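PDB 6T3E: DELTA1-pyrroline-2-carboxylate reductase from Thermococcus litoralis DSM 5473, which catalyses reduction of delta1-pyrroline-2-carboxylate to L-proline with a nicotinamide coenzyme as hydride donor. Local coordinates for residues A154-A159 with T165-V170; A169-R174 with K198-E203; A179-I184 with K191-M196. One frame throughout, in Å; residues are numbered along the deposited sequence.

How the contacts relate
Contacts 1 and 3 are buried and each pairs a strand of the parallel sheet with the helix that follows it: 154-159 with 165-170, then 179-184 with 191-196. Their strands are neighbours in the sheet, and both strand ends reach the bound NADH. Contact 2 joins the far ends of the same two helices, 161-173 and 186-200, nearer the surface, where a cysteine meets leucine and isoleucine. All three rest on apolar side chains with no hydrogen bond across the pair. Polar chemistry gathers at the coenzyme instead, where contact 1 offers a glycine turn and contact 3 a carboxylate for the ribose.

Contact 1 of 3, residues A154-A159 with T165-V170. With NAI (1,4-dihydronicotinamide adenine dinucleotide), chain F.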
loop_
_atom_site.group_PDB
_atom_site.type_symbol
_atom_site.label_atom_id
_atom_site.label_comp_id
_atom_site.label_asym_id
_atom_site.label_seq_id
_atom_site.Cartn_x
_atom_site.Cartn_y
_atom_site.Cartn_z
ATOM N N ALA B 154 29.988 -21.693 -5.400
ATOM C CA ALA B 154 28.604 -21.312 -5.163
ATOM C C ALA B 154 27.705 -22.003 -6.175
ATOM O O ALA B 154 27.969 -21.949 -7.381
ATOM C CB ALA B 154 28.419 -19.800 -5.257
ATOM N N GLY B 155 26.621 -22.602 -5.695
ATOM C CA GLY B 155 25.645 -23.264 -6.549
ATOM C C GLY B 155 24.385 -22.424 -6.651
ATOM O O GLY B 155 23.914 -21.866 -5.654
ATOM N N ILE B 156 23.835 -22.356 -7.862
ATOM C CA ILE B 156 22.668 -21.534 -8.146
ATOM C C ILE B 156 21.598 -22.409 -8.777
ATOM O O ILE B 156 21.846 -23.072 -9.790
ATOM C CB ILE B 156 23.016 -20.345 -9.061
ATOM C CG1 ILE B 156 24.308 -19.687 -8.578
ATOM C CG2 ILE B 156 21.889 -19.351 -9.074
ATOM C CD1 ILE B 156 24.795 -18.557 -9.440
ATOM N N ILE B 157 20.416 -22.408 -8.175
ATOM C CA ILE B 157 19.261 -23.131 -8.678
ATOM C C ILE B 157 18.203 -22.097 -9.029
ATOM O O ILE B 157 17.716 -21.377 -8.146
ATOM C CB ILE B 157 18.734 -24.143 -7.649
ATOM C CG1 ILE B 157 19.704 -25.314 -7.529
ATOM C CG2 ILE B 157 17.348 -24.650 -8.034
ATOM C CD1 ILE B 157 19.565 -26.049 -6.245
ATOM N N GLY B 158 17.851 -22.028 -10.317
ATOM C CA GLY B 158 16.990 -20.992 -10.866
ATOM C C GLY B 158 17.784 -19.795 -11.358
ATOM O O GLY B 158 18.135 -18.918 -10.564
ATOM N N ALA B 159 18.047 -19.708 -12.658
ATOM C CA ALA B 159 18.926 -18.661 -13.188
ATOM C C ALA B 159 18.104 -17.503 -13.752
ATOM O O ALA B 159 18.171 -17.171 -14.931
ATOM C CB ALA B 159 19.858 -19.246 -14.247
ATOM N N THR B 165 21.661 -10.914 -9.122
ATOM C CA THR B 165 22.050 -10.111 -7.969
ATOM C C THR B 165 22.367 -10.975 -6.756
ATOM O O THR B 165 23.134 -10.557 -5.876
ATOM C CB THR B 165 20.945 -9.122 -7.628
ATOM O OG1 THR B 165 19.702 -9.824 -7.569
ATOM C CG2 THR B 165 20.871 -8.023 -8.691
ATOM N N GLN B 166 21.769 -12.162 -6.669
ATOM C CA GLN B 166 22.109 -13.060 -5.575
ATOM C C GLN B 166 23.574 -13.448 -5.645
ATOM O O GLN B 166 24.309 -13.314 -4.661
ATOM C CB GLN B 166 21.225 -14.299 -5.616
ATOM C CG GLN B 166 19.849 -14.105 -5.026
ATOM C CD GLN B 166 19.872 -13.878 -3.539
ATOM O OE1 GLN B 166 20.664 -14.496 -2.806
ATOM N NE2 GLN B 166 18.980 -13.000 -3.069
ATOM N N LEU B 167 24.027 -13.904 -6.817
ATOM C CA LEU B 167 25.427 -14.290 -6.948
ATOM C C LEU B 167 26.341 -13.081 -6.818
ATOM O O LEU B 167 27.404 -13.172 -6.191
ATOM C CB LEU B 167 25.671 -15.010 -8.276
ATOM C CG LEU B 167 27.105 -15.535 -8.472
ATOM C CD1 LEU B 167 27.454 -16.601 -7.448
ATOM C CD2 LEU B 167 27.361 -16.033 -9.898
ATOM N N TRP B 168 25.928 -11.937 -7.375
ATOM C CA TRP B 168 26.731 -10.716 -7.282
ATOM C C TRP B 168 26.966 -10.318 -5.828
ATOM O O TRP B 168 28.099 -10.045 -5.425
ATOM C CB TRP B 168 26.052 -9.585 -8.065
ATOM C CG TRP B 168 26.787 -8.267 -8.078
ATOM C CD1 TRP B 168 28.064 -8.030 -7.659
ATOM C CD2 TRP B 168 26.281 -7.009 -8.544
ATOM N NE1 TRP B 168 28.383 -6.706 -7.816
ATOM C CE2 TRP B 168 27.311 -6.054 -8.363
ATOM C CE3 TRP B 168 25.059 -6.595 -9.096
ATOM C CZ2 TRP B 168 27.159 -4.707 -8.712
ATOM C CZ3 TRP B 168 24.907 -5.255 -9.446
ATOM C CH2 TRP B 168 25.957 -4.326 -9.251
ATOM N N ALA B 169 25.911 -10.311 -5.014
ATOM C CA ALA B 169 26.083 -9.942 -3.612
ATOM C C ALA B 169 26.892 -10.979 -2.837
ATOM O O ALA B 169 27.569 -10.628 -1.865
ATOM C CB ALA B 169 24.725 -9.721 -2.957
ATOM N N VAL B 170 26.798 -12.261 -3.209
ATOM C CA VAL B 170 27.637 -13.276 -2.573
ATOM C C VAL B 170 29.107 -13.051 -2.920
ATOM O O VAL B 170 29.993 -13.254 -2.082
ATOM C CB VAL B 170 27.158 -14.693 -2.957
ATOM C CG1 VAL B 170 28.150 -15.753 -2.493
ATOM C CG2 VAL B 170 25.802 -14.968 -2.349
HETATM P PA NAI F . 12.312 -15.254 -12.878
HETATM O O1A NAI F . 11.078 -15.819 -13.533
HETATM O O2A NAI F . 12.907 -14.166 -13.750
HETATM O O5B NAI F . 13.424 -16.414 -12.520
HETATM C C5B NAI F . 12.876 -17.592 -11.941
HETATM C C4B NAI F . 13.779 -18.834 -12.361
HETATM O O4B NAI F . 13.426 -19.889 -11.706
HETATM C C3B NAI F . 13.536 -19.155 -13.854
HETATM O O3B NAI F . 14.717 -19.073 -14.515
HETATM C C2B NAI F . 12.958 -20.585 -13.834
HETATM O O2B NAI F . 13.329 -21.333 -15.095
HETATM C C1B NAI F . 13.515 -21.103 -12.776
HETATM N N9A NAI F . 12.802 -22.249 -12.282
HETATM C C8A NAI F . 11.486 -22.248 -12.054
HETATM N N7A NAI F . 11.155 -23.454 -11.608
HETATM C C5A NAI F . 12.269 -24.204 -11.556
HETATM C C6A NAI F . 12.459 -25.507 -11.165
HETATM N N6A NAI F . 11.548 -26.529 -10.684
HETATM N N1A NAI F . 13.676 -26.045 -11.201
HETATM C C2A NAI F . 14.723 -25.289 -11.613
HETATM N N3A NAI F . 14.535 -24.001 -11.995
HETATM C C4A NAI F . 13.288 -23.467 -11.967
HETATM O O3 NAI F . 11.802 -14.627 -11.423
HETATM P PN NAI F . 12.834 -13.943 -10.308
HETATM O O1N NAI F . 12.629 -12.448 -10.454
HETATM O O2N NAI F . 14.256 -14.369 -10.543
HETATM O O5D NAI F . 12.392 -14.421 -8.820
HETATM C C5D NAI F . 12.903 -15.617 -8.359
HETATM C C4D NAI F . 12.171 -15.981 -7.040
HETATM O O4D NAI F . 12.469 -15.140 -6.069
HETATM C C3D NAI F . 10.653 -15.870 -7.239
HETATM O O3D NAI F . 10.038 -16.922 -6.589
HETATM C C2D NAI F . 10.260 -14.562 -6.538
HETATM O O2D NAI F . 8.785 -14.641 -6.146
HETATM C C1D NAI F . 11.077 -14.537 -5.517
HETATM N N1N NAI F . 11.310 -13.154 -5.069
HETATM C C2N NAI F . 11.381 -12.829 -3.656
HETATM C C3N NAI F . 12.085 -11.521 -3.200
HETATM C C7N NAI F . 12.709 -11.557 -1.778
HETATM O O7N NAI F . 12.664 -12.571 -1.186
HETATM N N7N NAI F . 13.339 -10.348 -1.200
HETATM C C4N NAI F . 12.690 -10.578 -4.220
HETATM C C5N NAI F . 12.100 -10.738 -5.627
HETATM C C6N NAI F . 11.475 -12.084 -6.034
#
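Ala154 begins the contact with its methyl directed at helix 161-173, CB lying 4.0 Å from Leu167 CD1. A single methyl is enough here, since the leucine branch comes out to meet it. Two residues on, Ile156 again faces the helix and makes the larger share of the strand's side of the contact. Its longer branch lies anti to the carbonyl carbon (chi1 -45°), which sends CD1 out alongside the Leu167 side chain, from CB to both methyls. Ile156 CD1 sits 3.6 Å from Leu167 CD2 and approaches Leu167 CB at 3.8 Å. The two side chains cross at about a right angle. Leu167 holds its CG anti to the backbone N (chi1 -176°), pointing the fork at the sheet. Cutting this leucine back to an alanine would remove both branch methyls and is likely to open a gap beside Ile156 CD1 and Ala154 CB.

After Ile157 the strand ends, and Gly158 turns the chain toward NADH. Its positive phi (90°) favours glycine, and a side chain there would run into the preceding carbonyl and the ribose O4B; Gly158 CA lies 3.8 Å from that oxygen of NAI. This is consistent with the first glycine of a Rossmann GxGxxA turn, completed by Gly160 and Ala163. Ala159 continues along the ribose. The pair forms the first strand and helix of a beta-alpha-beta unit that returns to strand 178-182. Ile156 also touches Phe192 of helix 186-200 and Ile221 of strand 219-222.

Contact 2 of 3, residues A169-R174 with K198-E203; sequences AVCEVR and KKLGIE
Apolar contact joins the two segments, and it centres on Cys171. The thiol sulfur lies 3.6 Å from Leu200 CD1 and, more loosely, 4.3 Å from Ile202 CD1. Cys171 places SG anti to its carbonyl carbon (chi1 -63°), directing it toward Leu200 and Ile202. Cysteine suits the spot because a compact, weakly polar side chain can rest against two branched methyl ends. Leu200 and Ile202 also reach back along helix 161-173, where both touch Leu167.

The two helices are successive connections of the Rossmann domain, lying next to each other on one face of its parallel sheet, and this contact joins their C-terminal ends. At Gly201 the second chain leaves its helix with a positive phi of 64°, a conformation that favours glycine, and then enters strand 203-206.

The hydrogen bonds here lie within 169-174. Val170 O accepts from both Val173 N and Arg174 N. Arg174 NH1 reaches Val173 O at 3.2 Å, from above the carbonyl plane and with a bent N-H...O angle of 141°. The NH2 of the same guanidinium binds Lys144 O and Ala147 O, tying this corner to the end of helix 128-146.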
loop_
_atom_site.group_PDB
_atom_site.type_symbol
_atom_site.label_atom_id
_atom_site.label_comp_id
_atom_site.label_asym_id
_atom_site.label_seq_id
_atom_site.Cartn_x
_atom_site.Cartn_y
_atom_site.Cartn_z
ATOM N N ALA B 169 25.911 -10.311 -5.014
ATOM C CA ALA B 169 26.083 -9.942 -3.612
ATOM C C ALA B 169 26.892 -10.979 -2.837
ATOM O O ALA B 169 27.569 -10.628 -1.865
ATOM C CB ALA B 169 24.725 -9.721 -2.957
ATOM N N VAL B 170 26.798 -12.261 -3.209
ATOM C CA VAL B 170 27.637 -13.276 -2.573
ATOM C C VAL B 170 29.107 -13.051 -2.920
ATOM O O VAL B 170 29.993 -13.254 -2.082
ATOM C CB VAL B 170 27.158 -14.693 -2.957
ATOM C CG1 VAL B 170 28.150 -15.753 -2.493
ATOM C CG2 VAL B 170 25.802 -14.968 -2.349
ATOM N N CYS B 171 29.387 -12.617 -4.154
ATOM C CA CYS B 171 30.762 -12.348 -4.573
ATOM C C CYS B 171 31.342 -11.117 -3.873
ATOM O O CYS B 171 32.566 -11.012 -3.713
ATOM C CB CYS B 171 30.817 -12.149 -6.091
ATOM S SG CYS B 171 30.333 -13.557 -7.128
ATOM N N GLU B 172 30.495 -10.158 -3.490
ATOM C CA GLU B 172 30.994 -8.985 -2.778
ATOM C C GLU B 172 31.390 -9.321 -1.349
ATOM O O GLU B 172 32.151 -8.571 -0.733
ATOM C CB GLU B 172 29.950 -7.863 -2.787
ATOM C CG GLU B 172 29.819 -7.137 -4.129
ATOM C CD GLU B 172 30.936 -6.124 -4.363
ATOM O OE1 GLU B 172 31.611 -5.750 -3.378
ATOM O OE2 GLU B 172 31.133 -5.702 -5.529
ATOM N N VAL B 173 30.921 -10.450 -0.835
ATOM C CA VAL B 173 31.080 -10.800 0.565
ATOM C C VAL B 173 32.035 -11.975 0.778
ATOM O O VAL B 173 32.601 -12.100 1.875
ATOM C CB VAL B 173 29.689 -11.088 1.182
ATOM C CG1 VAL B 173 29.738 -12.050 2.352
ATOM C CG2 VAL B 173 28.999 -9.780 1.564
ATOM N N ARG B 174 32.280 -12.801 -0.239
ATOM C CA ARG B 174 33.154 -13.962 -0.133
ATOM C C ARG B 174 34.102 -14.010 -1.329
ATOM O O ARG B 174 33.907 -13.320 -2.330
ATOM C CB ARG B 174 32.329 -15.250 -0.038
ATOM C CG ARG B 174 31.534 -15.368 1.258
ATOM C CD ARG B 174 32.455 -15.607 2.442
ATOM N NE ARG B 174 31.721 -15.841 3.684
ATOM C CZ ARG B 174 31.592 -14.945 4.663
ATOM N NH1 ARG B 174 32.151 -13.746 4.543
ATOM N NH2 ARG B 174 30.905 -15.244 5.764
ATOM N N LYS B 198 31.484 -13.035 -17.313
ATOM C CA LYS B 198 32.170 -11.788 -17.654
ATOM C C LYS B 198 31.804 -10.690 -16.669
ATOM O O LYS B 198 32.663 -9.887 -16.287
ATOM C CB LYS B 198 31.865 -11.362 -19.093
ATOM C CG LYS B 198 30.370 -11.308 -19.445
ATOM C CD LYS B 198 30.123 -11.358 -20.975
ATOM C CE LYS B 198 30.127 -12.813 -21.518
ATOM N NZ LYS B 198 29.670 -12.949 -22.930
ATOM N N LYS B 199 30.542 -10.679 -16.224
ATOM C CA LYS B 199 30.074 -9.724 -15.234
ATOM C C LYS B 199 30.958 -9.756 -13.992
ATOM O O LYS B 199 31.580 -8.751 -13.625
ATOM C CB LYS B 199 28.639 -10.113 -14.881
ATOM C CG LYS B 199 27.941 -9.347 -13.759
ATOM C CD LYS B 199 27.304 -8.009 -14.133
ATOM C CE LYS B 199 26.393 -7.598 -12.936
ATOM N NZ LYS B 199 25.339 -8.640 -12.582
ATOM N N LEU B 200 31.025 -10.904 -13.310
ATOM C CA LEU B 200 31.727 -11.001 -12.022
ATOM C C LEU B 200 33.180 -11.438 -12.156
ATOM O O LEU B 200 33.877 -11.525 -11.141
ATOM C CB LEU B 200 30.996 -11.961 -11.079
ATOM C CG LEU B 200 29.505 -11.652 -10.977
ATOM C CD1 LEU B 200 28.729 -12.758 -10.248
ATOM C CD2 LEU B 200 29.262 -10.304 -10.321
ATOM N N GLY B 201 33.638 -11.746 -13.366
ATOM C CA GLY B 201 35.018 -12.185 -13.546
ATOM C C GLY B 201 35.327 -13.490 -12.846
ATOM O O GLY B 201 36.416 -13.648 -12.281
ATOM N N ILE B 202 34.384 -14.433 -12.868
ATOM C CA ILE B 202 34.557 -15.754 -12.286
ATOM C C ILE B 202 34.046 -16.768 -13.292
ATOM O O ILE B 202 33.236 -16.456 -14.169
ATOM C CB ILE B 202 33.818 -15.938 -10.942
ATOM C CG1 ILE B 202 32.308 -15.755 -11.132
ATOM C CG2 ILE B 202 34.374 -15.004 -9.870
ATOM C CD1 ILE B 202 31.455 -16.425 -10.064
ATOM N N GLU B 203 34.533 -18.000 -13.152
ATOM C CA GLU B 203 34.108 -19.091 -14.018
ATOM C C GLU B 203 32.738 -19.608 -13.578
ATOM O O GLU B 203 32.518 -19.900 -12.397
ATOM C CB GLU B 203 35.140 -20.220 -14.002
ATOM C CG GLU B 203 34.750 -21.407 -14.861
ATOM C CD GLU B 203 35.639 -22.614 -14.638
ATOM O OE1 GLU B 203 36.823 -22.424 -14.277
ATOM O OE2 GLU B 203 35.149 -23.751 -14.824
#

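Contact 3 of 3, residues A179-I184 with K191-M196. With NAI (1,4-dihydronicotinamide adenine dinucleotide), chain F.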
loop_
_atom_site.group_PDB
_atom_site.type_symbol
_atom_site.label_atom_id
_atom_site.label_comp_id
_atom_site.label_asym_id
_atom_site.label_seq_id
_atom_site.Cartn_x
_atom_site.Cartn_y
_atom_site.Cartn_z
ATOM N N ALA B 179 31.230 -21.023 -9.956
ATOM C CA ALA B 179 29.795 -21.122 -9.733
ATOM C C ALA B 179 29.184 -22.180 -10.644
ATOM O O ALA B 179 29.625 -22.375 -11.780
ATOM C CB ALA B 179 29.099 -19.764 -9.938
ATOM N N LEU B 180 28.167 -22.870 -10.121
ATOM C CA LEU B 180 27.404 -23.888 -10.842
ATOM C C LEU B 180 25.935 -23.490 -10.880
ATOM O O LEU B 180 25.348 -23.156 -9.845
ATOM C CB LEU B 180 27.537 -25.261 -10.176
ATOM C CG LEU B 180 28.963 -25.736 -9.902
ATOM C CD1 LEU B 180 28.968 -27.010 -9.071
ATOM C CD2 LEU B 180 29.702 -25.917 -11.225
ATOM N N VAL B 181 25.342 -23.529 -12.065
ATOM C CA VAL B 181 23.993 -23.019 -12.259
ATOM C C VAL B 181 23.142 -24.115 -12.894
ATOM O O VAL B 181 23.563 -24.760 -13.863
ATOM C CB VAL B 181 24.004 -21.713 -13.081
ATOM C CG1 VAL B 181 24.704 -21.895 -14.416
ATOM C CG2 VAL B 181 22.599 -21.148 -13.241
ATOM N N TYR B 182 21.971 -24.365 -12.303
ATOM C CA TYR B 182 21.007 -25.308 -12.840
ATOM C C TYR B 182 19.662 -24.620 -12.988
ATOM O O TYR B 182 19.223 -23.908 -12.082
ATOM C CB TYR B 182 20.870 -26.531 -11.935
ATOM C CG TYR B 182 19.615 -27.315 -12.216
ATOM C CD1 TYR B 182 19.497 -28.085 -13.370
ATOM C CD2 TYR B 182 18.535 -27.269 -11.344
ATOM C CE1 TYR B 182 18.342 -28.794 -13.633
ATOM C CE2 TYR B 182 17.381 -27.978 -11.599
ATOM C CZ TYR B 182 17.288 -28.735 -12.741
ATOM O OH TYR B 182 16.132 -29.423 -12.988
ATOM N N ASP B 183 19.019 -24.826 -14.132
ATOM C CA ASP B 183 17.670 -24.335 -14.365
ATOM C C ASP B 183 16.957 -25.323 -15.281
ATOM O O ASP B 183 17.594 -26.007 -16.088
ATOM C CB ASP B 183 17.701 -22.924 -14.965
ATOM C CG ASP B 183 16.391 -22.175 -14.787
ATOM O OD1 ASP B 183 15.371 -22.624 -15.343
ATOM O OD2 ASP B 183 16.382 -21.125 -14.102
ATOM N N ILE B 184 15.633 -25.425 -15.132
ATOM C CA ILE B 184 14.878 -26.234 -16.084
ATOM C C ILE B 184 14.889 -25.601 -17.470
ATOM O O ILE B 184 14.649 -26.292 -18.467
ATOM C CB ILE B 184 13.426 -26.477 -15.619
ATOM C CG1 ILE B 184 12.733 -25.163 -15.277
ATOM C CG2 ILE B 184 13.375 -27.444 -14.448
ATOM C CD1 ILE B 184 11.257 -25.338 -15.042
ATOM N N LYS B 191 22.603 -18.351 -20.687
ATOM C CA LYS B 191 22.729 -16.903 -20.681
ATOM C C LYS B 191 23.262 -16.413 -19.350
ATOM O O LYS B 191 24.070 -15.485 -19.301
ATOM C CB LYS B 191 21.376 -16.268 -20.995
ATOM C CG LYS B 191 21.496 -14.876 -21.556
ATOM C CD LYS B 191 20.149 -14.246 -21.802
ATOM C CE LYS B 191 20.272 -12.718 -21.757
ATOM N NZ LYS B 191 21.179 -12.181 -22.830
ATOM N N PHE B 192 22.839 -17.045 -18.259
ATOM C CA PHE B 192 23.354 -16.690 -16.943
ATOM C C PHE B 192 24.847 -16.974 -16.835
ATOM O O PHE B 192 25.626 -16.105 -16.416
ATOM C CB PHE B 192 22.578 -17.448 -15.863
ATOM C CG PHE B 192 22.929 -17.045 -14.466
ATOM C CD1 PHE B 192 24.069 -17.551 -13.849
ATOM C CD2 PHE B 192 22.112 -16.178 -13.755
ATOM C CE1 PHE B 192 24.398 -17.182 -12.560
ATOM C CE2 PHE B 192 22.439 -15.805 -12.457
ATOM C CZ PHE B 192 23.581 -16.309 -11.863
ATOM N N ALA B 193 25.262 -18.200 -17.177
ATOM C CA ALA B 193 26.669 -18.564 -17.027
ATOM C C ALA B 193 27.569 -17.671 -17.875
ATOM O O ALA B 193 28.582 -17.157 -17.391
ATOM C CB ALA B 193 26.879 -20.034 -17.372
ATOM N N GLU B 194 27.191 -17.440 -19.132
ATOM C CA GLU B 194 28.002 -16.591 -20.000
ATOM C C GLU B 194 28.046 -15.164 -19.469
ATOM O O GLU B 194 29.120 -14.628 -19.171
ATOM C CB GLU B 194 27.450 -16.606 -21.426
ATOM C CG GLU B 194 27.640 -17.916 -22.172
ATOM C CD GLU B 194 26.912 -17.924 -23.505
ATOM O OE1 GLU B 194 26.397 -16.849 -23.898
ATOM O OE2 GLU B 194 26.852 -18.996 -24.155
ATOM N N GLU B 195 26.870 -14.542 -19.337
ATOM C CA GLU B 195 26.797 -13.122 -19.018
ATOM C C GLU B 195 27.303 -12.829 -17.613
ATOM O O GLU B 195 27.946 -11.798 -17.389
ATOM C CB GLU B 195 25.373 -12.627 -19.200
ATOM C CG GLU B 195 25.022 -12.465 -20.654
ATOM C CD GLU B 195 23.653 -11.864 -20.844
ATOM O OE1 GLU B 195 22.908 -11.749 -19.843
ATOM O OE2 GLU B 195 23.337 -11.483 -21.991
ATOM N N MET B 196 26.990 -13.692 -16.644
ATOM C CA MET B 196 27.449 -13.439 -15.279
ATOM C C MET B 196 28.938 -13.728 -15.108
ATOM O O MET B 196 29.552 -13.217 -14.169
ATOM C CB MET B 196 26.617 -14.232 -14.276
ATOM C CG MET B 196 25.190 -13.687 -14.104
ATOM S SD MET B 196 25.102 -11.917 -13.729
ATOM C CE MET B 196 25.569 -11.955 -12.005
HETATM P PA NAI F . 12.312 -15.254 -12.878
HETATM O O1A NAI F . 11.078 -15.819 -13.533
HETATM O O2A NAI F . 12.907 -14.166 -13.750
HETATM O O5B NAI F . 13.424 -16.414 -12.520
HETATM C C5B NAI F . 12.876 -17.592 -11.941
HETATM C C4B NAI F . 13.779 -18.834 -12.361
HETATM O O4B NAI F . 13.426 -19.889 -11.706
HETATM C C3B NAI F . 13.536 -19.155 -13.854
HETATM O O3B NAI F . 14.717 -19.073 -14.515
HETATM C C2B NAI F . 12.958 -20.585 -13.834
HETATM O O2B NAI F . 13.329 -21.333 -15.095
HETATM C C1B NAI F . 13.515 -21.103 -12.776
HETATM N N9A NAI F . 12.802 -22.249 -12.282
HETATM C C8A NAI F . 11.486 -22.248 -12.054
HETATM N N7A NAI F . 11.155 -23.454 -11.608
HETATM C C5A NAI F . 12.269 -24.204 -11.556
HETATM C C6A NAI F . 12.459 -25.507 -11.165
HETATM N N6A NAI F . 11.548 -26.529 -10.684
HETATM N N1A NAI F . 13.676 -26.045 -11.201
HETATM C C2A NAI F . 14.723 -25.289 -11.613
HETATM N N3A NAI F . 14.535 -24.001 -11.995
HETATM C C4A NAI F . 13.288 -23.467 -11.967
HETATM O O3 NAI F . 11.802 -14.627 -11.423
HETATM P PN NAI F . 12.834 -13.943 -10.308
HETATM O O1N NAI F . 12.629 -12.448 -10.454
HETATM O O2N NAI F . 14.256 -14.369 -10.543
HETATM O O5D NAI F . 12.392 -14.421 -8.820
HETATM C C5D NAI F . 12.903 -15.617 -8.359
HETATM C C4D NAI F . 12.171 -15.981 -7.040
HETATM O O4D NAI F . 12.469 -15.140 -6.069
HETATM C C3D NAI F . 10.653 -15.870 -7.239
HETATM O O3D NAI F . 10.038 -16.922 -6.589
HETATM C C2D NAI F . 10.260 -14.562 -6.538
HETATM O O2D NAI F . 8.785 -14.641 -6.146
HETATM C C1D NAI F . 11.077 -14.537 -5.517
HETATM N N1N NAI F . 11.310 -13.154 -5.069
HETATM C C2N NAI F . 11.381 -12.829 -3.656
HETATM C C3N NAI F . 12.085 -11.521 -3.200
HETATM C C7N NAI F . 12.709 -11.557 -1.778
HETATM O O7N NAI F . 12.664 -12.571 -1.186
HETATM N N7N NAI F . 13.339 -10.348 -1.200
HETATM C C4N NAI F . 12.690 -10.578 -4.220
HETATM C C5N NAI F . 12.100 -10.738 -5.627
HETATM C C6N NAI F . 11.475 -12.084 -6.034
#
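The second strand and helix of the Rossmann unit meet here, and the strand leads into the adenosine site of NADH. Val181, facing the helix, spreads its two methyls over neighbouring helix residues. CG1 sits between the backbone N and the carbonyl carbon (chi1 56°) and lies 4.1 Å from Ala193 CB, while CG2 comes 3.9 Å from Phe192 CD1, approaching the ring obliquely. A branched valine spans both partners, and the small Ala193 lets the helix lie close to the strand. Met196 CG covers one face of the Phe192 ring, 3.7 Å above its centre.

Beyond the strand, Asp183 grips the adenosine ribose with both carboxylate oxygens. NAI O3B donates to Asp183 OD2 at 2.7 Å, and NAI O2B donates to Asp183 OD1, though at a modelled length too short to trust. Backbone amides of Ala159 and Asn185 bind OD2 and OD1 respectively, helping to fix the carboxylate's rotation. An acid at this strand end is characteristic of NADH-binding Rossmann domains. Ile184 CG2 lies 3.5 Å from NAI N1A, and Tyr182 CE2 is 3.8 Å from NAI C2A, so apolar carbon borders the adenine.

Strand 178-182 lies between strands 153-157 and 203-206. Phe192 also packs on Ala163 and Arg164 of helix 161-173, while Ala193 and Met196 reach Ile204 of the edge strand.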